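Local coordinates for protein aspartate semialdehyde dehydrogenase (Francisella tularensis subsp. tularensis, PDB 4WOJ) that probably catalyses the NADPH-dependent reductive dephosphorylation of L-aspartyl-4-phosphate to L-aspartate semialdehyde, a step toward lysine, methionine and threonine, at residues Arg274-Leu280 against Cys346-Gln352; Thr314-Leu318 against Ala330-Ile334. One frame throughout, in Å; residues are numbered along the deposited sequence.

Contact 1 of 2, residues Arg274-Leu280 against Cys346-Gln352; sequences RSHSQAL and CFTVGDQ
Cys346 and Leu280 form the first antiparallel pair, joined by two backbone hydrogen bonds; the compact SG lies 3.9 Å from CB of the leucine, a small apolar meeting suited to a buried sheet. Phe347 then leans over the neighbouring strand. With CG set anti to the backbone N (chi1 -167°), its ring has Gln278 O over one face, CD1 lies 3.7 Å from CB of Ala279, and CZ approaches CB of Ser277. Ala279 and Ser277 are slim enough to admit this broad ring. Thr348 pairs with Gln278 by a second pair of backbone hydrogen bonds, its CG2 against the glutamine CB, while its OG1 turns to Ala330 O. The branched Val349 rests CG2 3.6 Å from Ser277 OG. Gly350, the next hydrogen-bonded partner of His276, puts no side chain on the face that carries those of His276 and Gln278. Asp351 ends the strand in a side-on, two-nitrogen salt bridge: Arg274 NE reaches OD2 at 2.7 Å and Arg274 NH2 reaches OD1 at 2.9 Å, the two flat groups being turned 56° apart. OD1 also caps the N of Leu354, and OD2 takes the N of Gly325, so the carboxylate joins three parts of the chain. Gln352 N bonds Arg274 O at 2.6 Å, and Gln352 CB covers one face of the ring of His276, the predicted proton acceptor, 3.9 Å from its centroid in a CH-pi contact; Ser171 OG holds the glutamine OE1. His276, Gln278 and Thr348 face helix 141-149, which carries Cys141, the predicted acyl-thioester residue, whereas Ser275, Ser277 and Val349 face helix 320-323, and Ala279 and Phe347 pack on Ile266 of the second subunit. Strands 159-167 and 329-336 flank the pair in the mixed sheet.

Contact 2 of 2, residues Thr314-Leu318 against Ala330-Ile334; sequences TLKYL and AIGRI
Tyr317 meets Ala330 through its carbonyl O, 4.1 Å from the alanine CB, while its ring leads away with Lys316 CG 3.9 Å above one face, over the ring centre. The other flat group, the Arg333 guanidinium, also lies beyond the contact: NE bonds OD1 of Asn309, and NH1 and NH2 reach Pro230 O and Glu244 of the second subunit. Leu318 carries the packing. Its CG stands anti to the backbone N (chi1 -161°), which sends the forked end to the strand. CD1 lies 3.8 Å from Ala330 CB and 3.6 Å from Gly332 N, and CD2 comes 3.6 Å from Gly332 CA; glycine fits here because no side chain projects toward the leucine. CD2 also touches CG of Arg333. The Arg333 and Thr314 side chains cross at about a right angle, Arg333 CD lying 3.8 Å from Thr314 CG2. A water donates to Thr314 OG1, which also bonds Asn310 O, and accepts from Arg333 N, each at 2.9 Å, linking helix to strand where Arg333 adopts left-handed helical backbone angles (phi 58°). The end of helix 311-317 thus docks on strand 329-336, with Leu318 also against Ile307 of strand 304-307 and Phe347 of strand 343-351, while Ile331 turns toward helix 290-298.

Overall arrangement
Coming from the N terminus, the chain lays down strand 275-284, the first half of contact 1, then passes through helix 290-298 and strand 304-307 to helix 311-317. Contact 2 closes a short loop, bringing the end of that helix onto strand 329-336 after only eleven intervening residues. The chain then turns back into strand 343-351, which completes contact 1 and closes the larger loop, so the loop of contact 2 falls entirely inside that of contact 1. The two meet directly: Phe347 O bonds Gly332 N, joining strands 329-336 and 343-351 side by side. Contact 1 joins the two central strands of the sheet, contact 2 attaches helix 311-317 to the neighbouring strand, and both border the second subunit.

Contact 1 of 2, residues Arg274-Leu280 against Cys346-Gln352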
loop_
_atom_site.group_PDB
_atom_site.type_symbol
_atom_site.label_atom_id
_atom_site.label_comp_id
_atom_site.label_asym_id
_atom_site.label_seq_id
_atom_site.Cartn_x
_atom_site.Cartn_y
_atom_site.Cartn_z
ATOM N N ARG B 274 0.695 13.488 -1.933
ATOM C CA ARG B 274 1.154 13.766 -3.307
ATOM C C ARG B 274 2.216 12.861 -3.898
ATOM O O ARG B 274 2.580 13.031 -5.052
ATOM C CB ARG B 274 1.588 15.221 -3.497
ATOM C CG ARG B 274 2.340 15.848 -2.345
ATOM C CD ARG B 274 2.837 17.231 -2.709
ATOM N NE ARG B 274 3.539 17.322 -3.976
ATOM C CZ ARG B 274 3.865 18.472 -4.575
ATOM N NH1 ARG B 274 3.534 19.650 -4.010
ATOM N NH2 ARG B 274 4.528 18.463 -5.743
ATOM N N SER B 275 2.646 11.854 -3.160
ATOM C CA SER B 275 3.611 10.944 -3.673
ATOM C C SER B 275 3.055 9.529 -3.909
ATOM O O SER B 275 2.400 8.977 -3.029
ATOM C CB SER B 275 4.792 10.902 -2.741
ATOM O OG SER B 275 5.659 11.959 -3.064
ATOM N N HIS B 276 3.260 8.990 -5.122
ATOM C CA HIS B 276 2.845 7.612 -5.418
ATOM C C HIS B 276 3.961 6.694 -5.089
ATOM O O HIS B 276 5.090 6.978 -5.448
ATOM C CB HIS B 276 2.444 7.407 -6.860
ATOM C CG HIS B 276 1.150 8.075 -7.216
ATOM N ND1 HIS B 276 0.328 8.649 -6.278
ATOM C CD2 HIS B 276 0.538 8.259 -8.407
ATOM C CE1 HIS B 276 -0.733 9.160 -6.872
ATOM N NE2 HIS B 276 -0.627 8.941 -8.166
ATOM N N SER B 277 3.642 5.639 -4.353
ATOM C CA SER B 277 4.594 4.621 -4.075
ATOM C C SER B 277 4.210 3.336 -4.826
ATOM O O SER B 277 3.062 3.127 -5.208
ATOM C CB SER B 277 4.731 4.354 -2.591
ATOM O OG SER B 277 4.849 5.546 -1.863
ATOM N N GLN B 278 5.196 2.494 -5.038
ATOM C CA GLN B 278 5.041 1.298 -5.865
ATOM C C GLN B 278 6.034 0.251 -5.442
ATOM O O GLN B 278 7.225 0.499 -5.477
ATOM C CB GLN B 278 5.325 1.625 -7.347
ATOM C CG GLN B 278 4.186 2.300 -8.064
ATOM C CD GLN B 278 4.407 2.554 -9.527
ATOM O OE1 GLN B 278 4.885 3.592 -9.918
ATOM N NE2 GLN B 278 3.963 1.623 -10.356
ATOM N N ALA B 279 5.518 -0.926 -5.108
ATOM C CA ALA B 279 6.279 -2.149 -5.004
ATOM C C ALA B 279 6.334 -2.889 -6.358
ATOM O O ALA B 279 5.333 -3.292 -6.916
ATOM C CB ALA B 279 5.675 -3.039 -3.946
ATOM N N LEU B 280 7.537 -3.079 -6.869
ATOM C CA LEU B 280 7.730 -3.615 -8.169
ATOM C C LEU B 280 8.318 -4.977 -8.031
ATOM O O LEU B 280 9.180 -5.209 -7.197
ATOM C CB LEU B 280 8.647 -2.740 -8.998
ATOM C CG LEU B 280 8.177 -1.318 -9.247
ATOM C CD1 LEU B 280 9.119 -0.714 -10.263
ATOM C CD2 LEU B 280 6.757 -1.197 -9.750
ATOM N N CYS B 346 11.860 -4.341 -5.822
ATOM C CA CYS B 346 12.259 -3.046 -5.345
ATOM C C CYS B 346 10.999 -2.306 -5.028
ATOM O O CYS B 346 9.937 -2.807 -5.313
ATOM C CB CYS B 346 13.082 -2.265 -6.366
ATOM S SG CYS B 346 12.304 -2.007 -7.958
ATOM N N PHE B 347 11.155 -1.154 -4.373
ATOM C CA PHE B 347 10.067 -0.248 -3.977
ATOM C C PHE B 347 10.478 1.154 -4.370
ATOM O O PHE B 347 11.570 1.558 -4.070
ATOM C CB PHE B 347 9.849 -0.281 -2.454
ATOM C CG PHE B 347 8.570 0.356 -1.985
ATOM C CD1 PHE B 347 7.385 -0.330 -2.004
ATOM C CD2 PHE B 347 8.570 1.657 -1.431
ATOM C CE1 PHE B 347 6.217 0.259 -1.542
ATOM C CE2 PHE B 347 7.415 2.247 -0.968
ATOM C CZ PHE B 347 6.225 1.548 -1.026
ATOM N N THR B 348 9.590 1.902 -5.004
ATOM C CA THR B 348 9.891 3.248 -5.449
ATOM C C THR B 348 8.835 4.231 -5.053
ATOM O O THR B 348 7.696 3.880 -4.805
ATOM C CB THR B 348 10.115 3.335 -7.003
ATOM O OG1 THR B 348 10.317 4.709 -7.359
ATOM C CG2 THR B 348 8.960 2.773 -7.774
ATOM N N VAL B 349 9.247 5.481 -4.966
ATOM C CA VAL B 349 8.381 6.568 -4.582
ATOM C C VAL B 349 8.745 7.798 -5.412
ATOM O O VAL B 349 9.926 8.126 -5.560
ATOM C CB VAL B 349 8.587 6.960 -3.118
ATOM C CG1 VAL B 349 7.614 8.068 -2.702
ATOM C CG2 VAL B 349 8.434 5.752 -2.212
ATOM N N GLY B 350 7.724 8.474 -5.944
ATOM C CA GLY B 350 7.898 9.768 -6.614
ATOM C C GLY B 350 6.677 10.632 -6.555
ATOM O O GLY B 350 5.596 10.175 -6.181
ATOM N N ASP B 351 6.843 11.900 -6.914
ATOM C CA ASP B 351 5.828 12.927 -6.684
ATOM C C ASP B 351 4.822 12.973 -7.806
ATOM O O ASP B 351 5.184 13.220 -8.951
ATOM C CB ASP B 351 6.477 14.296 -6.590
ATOM C CG ASP B 351 5.487 15.378 -6.197
ATOM O OD1 ASP B 351 4.775 15.909 -7.073
ATOM O OD2 ASP B 351 5.385 15.628 -4.987
ATOM N N GLN B 352 3.558 12.779 -7.482
ATOM C CA GLN B 352 2.521 12.671 -8.492
ATOM C C GLN B 352 2.393 13.899 -9.346
ATOM O O GLN B 352 2.189 13.795 -10.554
ATOM C CB GLN B 352 1.172 12.361 -7.836
ATOM C CG GLN B 352 0.057 12.079 -8.813
ATOM C CD GLN B 352 -0.822 13.274 -9.064
ATOM O OE1 GLN B 352 -1.251 13.943 -8.127
ATOM N NE2 GLN B 352 -1.121 13.544 -10.339
#

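Contact 2 of 2, residues Thr314-Leu318 against Ala330-Ile334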
loop_
_atom_site.group_PDB
_atom_site.type_symbol
_atom_site.label_atom_id
_atom_site.label_comp_id
_atom_site.label_asym_id
_atom_site.label_seq_id
_atom_site.Cartn_x
_atom_site.Cartn_y
_atom_site.Cartn_z
ATOM N N THR B 314 15.892 3.615 4.681
ATOM C CA THR B 314 14.645 3.298 4.031
ATOM C C THR B 314 13.547 4.100 4.640
ATOM O O THR B 314 12.749 4.737 3.932
ATOM C CB THR B 314 14.285 1.814 4.148
ATOM O OG1 THR B 314 15.264 1.051 3.461
ATOM C CG2 THR B 314 12.938 1.564 3.542
ATOM N N LEU B 315 13.474 4.056 5.956
ATOM C CA LEU B 315 12.412 4.817 6.641
ATOM C C LEU B 315 12.605 6.303 6.470
ATOM O O LEU B 315 11.643 7.037 6.359
ATOM C CB LEU B 315 12.273 4.428 8.108
ATOM C CG LEU B 315 11.843 2.966 8.336
ATOM C CD1 LEU B 315 11.605 2.710 9.810
ATOM C CD2 LEU B 315 10.607 2.548 7.551
ATOM N N LYS B 316 13.835 6.767 6.391
ATOM C CA LYS B 316 14.015 8.209 6.217
ATOM C C LYS B 316 13.810 8.728 4.790
ATOM O O LYS B 316 13.237 9.796 4.596
ATOM C CB LYS B 316 15.374 8.676 6.740
ATOM C CG LYS B 316 15.422 10.189 6.834
ATOM C CD LYS B 316 16.658 10.708 7.525
ATOM C CE LYS B 316 16.437 12.144 7.993
ATOM N NZ LYS B 316 17.695 12.727 8.511
ATOM N N TYR B 317 14.306 8.001 3.805
ATOM C CA TYR B 317 14.258 8.499 2.400
ATOM C C TYR B 317 13.294 7.810 1.439
ATOM O O TYR B 317 12.926 8.421 0.464
ATOM C CB TYR B 317 15.659 8.518 1.784
ATOM C CG TYR B 317 16.634 9.274 2.641
ATOM C CD1 TYR B 317 16.584 10.687 2.726
ATOM C CD2 TYR B 317 17.583 8.592 3.408
ATOM C CE1 TYR B 317 17.469 11.392 3.534
ATOM C CE2 TYR B 317 18.474 9.283 4.214
ATOM C CZ TYR B 317 18.412 10.686 4.286
ATOM O OH TYR B 317 19.310 11.357 5.099
ATOM N N LEU B 318 12.896 6.551 1.670
ATOM C CA LEU B 318 12.020 5.841 0.675
ATOM C C LEU B 318 10.538 5.992 1.006
ATOM O O LEU B 318 9.852 5.014 1.176
ATOM C CB LEU B 318 12.389 4.372 0.578
ATOM C CG LEU B 318 11.919 3.614 -0.659
ATOM C CD1 LEU B 318 12.450 4.240 -1.936
ATOM C CD2 LEU B 318 12.429 2.197 -0.556
ATOM N N ALA B 330 12.769 8.156 -5.920
ATOM C CA ALA B 330 13.457 7.289 -4.975
ATOM C C ALA B 330 13.121 5.802 -5.262
ATOM O O ALA B 330 12.025 5.445 -5.691
ATOM C CB ALA B 330 13.120 7.663 -3.557
ATOM N N ILE B 331 14.105 4.949 -5.077
ATOM C CA ILE B 331 13.927 3.527 -5.360
ATOM C C ILE B 331 14.844 2.709 -4.516
ATOM O O ILE B 331 16.041 2.957 -4.464
ATOM C CB ILE B 331 14.176 3.229 -6.825
ATOM C CG1 ILE B 331 14.243 1.690 -7.046
ATOM C CG2 ILE B 331 15.410 3.927 -7.305
ATOM C CD1 ILE B 331 14.159 1.317 -8.485
ATOM N N GLY B 332 14.279 1.769 -3.801
ATOM C CA GLY B 332 15.036 1.040 -2.794
ATOM C C GLY B 332 14.494 -0.332 -2.535
ATOM O O GLY B 332 13.679 -0.813 -3.270
ATOM N N ARG B 333 14.989 -0.958 -1.480
ATOM C CA ARG B 333 14.607 -2.286 -1.115
ATOM C C ARG B 333 14.922 -3.212 -2.305
ATOM O O ARG B 333 14.261 -4.199 -2.523
ATOM C CB ARG B 333 13.135 -2.346 -0.708
ATOM C CG ARG B 333 12.748 -1.447 0.469
ATOM C CD ARG B 333 13.452 -1.782 1.777
ATOM N NE ARG B 333 13.714 -3.217 1.907
ATOM C CZ ARG B 333 12.847 -4.150 2.316
ATOM N NH1 ARG B 333 11.600 -3.844 2.645
ATOM N NH2 ARG B 333 13.240 -5.426 2.386
ATOM N N ILE B 334 15.960 -2.866 -3.048
ATOM C CA ILE B 334 16.341 -3.587 -4.231
ATOM C C ILE B 334 16.956 -4.917 -3.824
ATOM O O ILE B 334 18.006 -4.968 -3.236
ATOM C CB ILE B 334 17.341 -2.796 -5.100
ATOM C CG1 ILE B 334 16.708 -1.476 -5.562
ATOM C CG2 ILE B 334 17.778 -3.631 -6.302
ATOM C CD1 ILE B 334 17.702 -0.386 -5.907
HETATM O O HOH W 1 15.693 0.930 0.554
#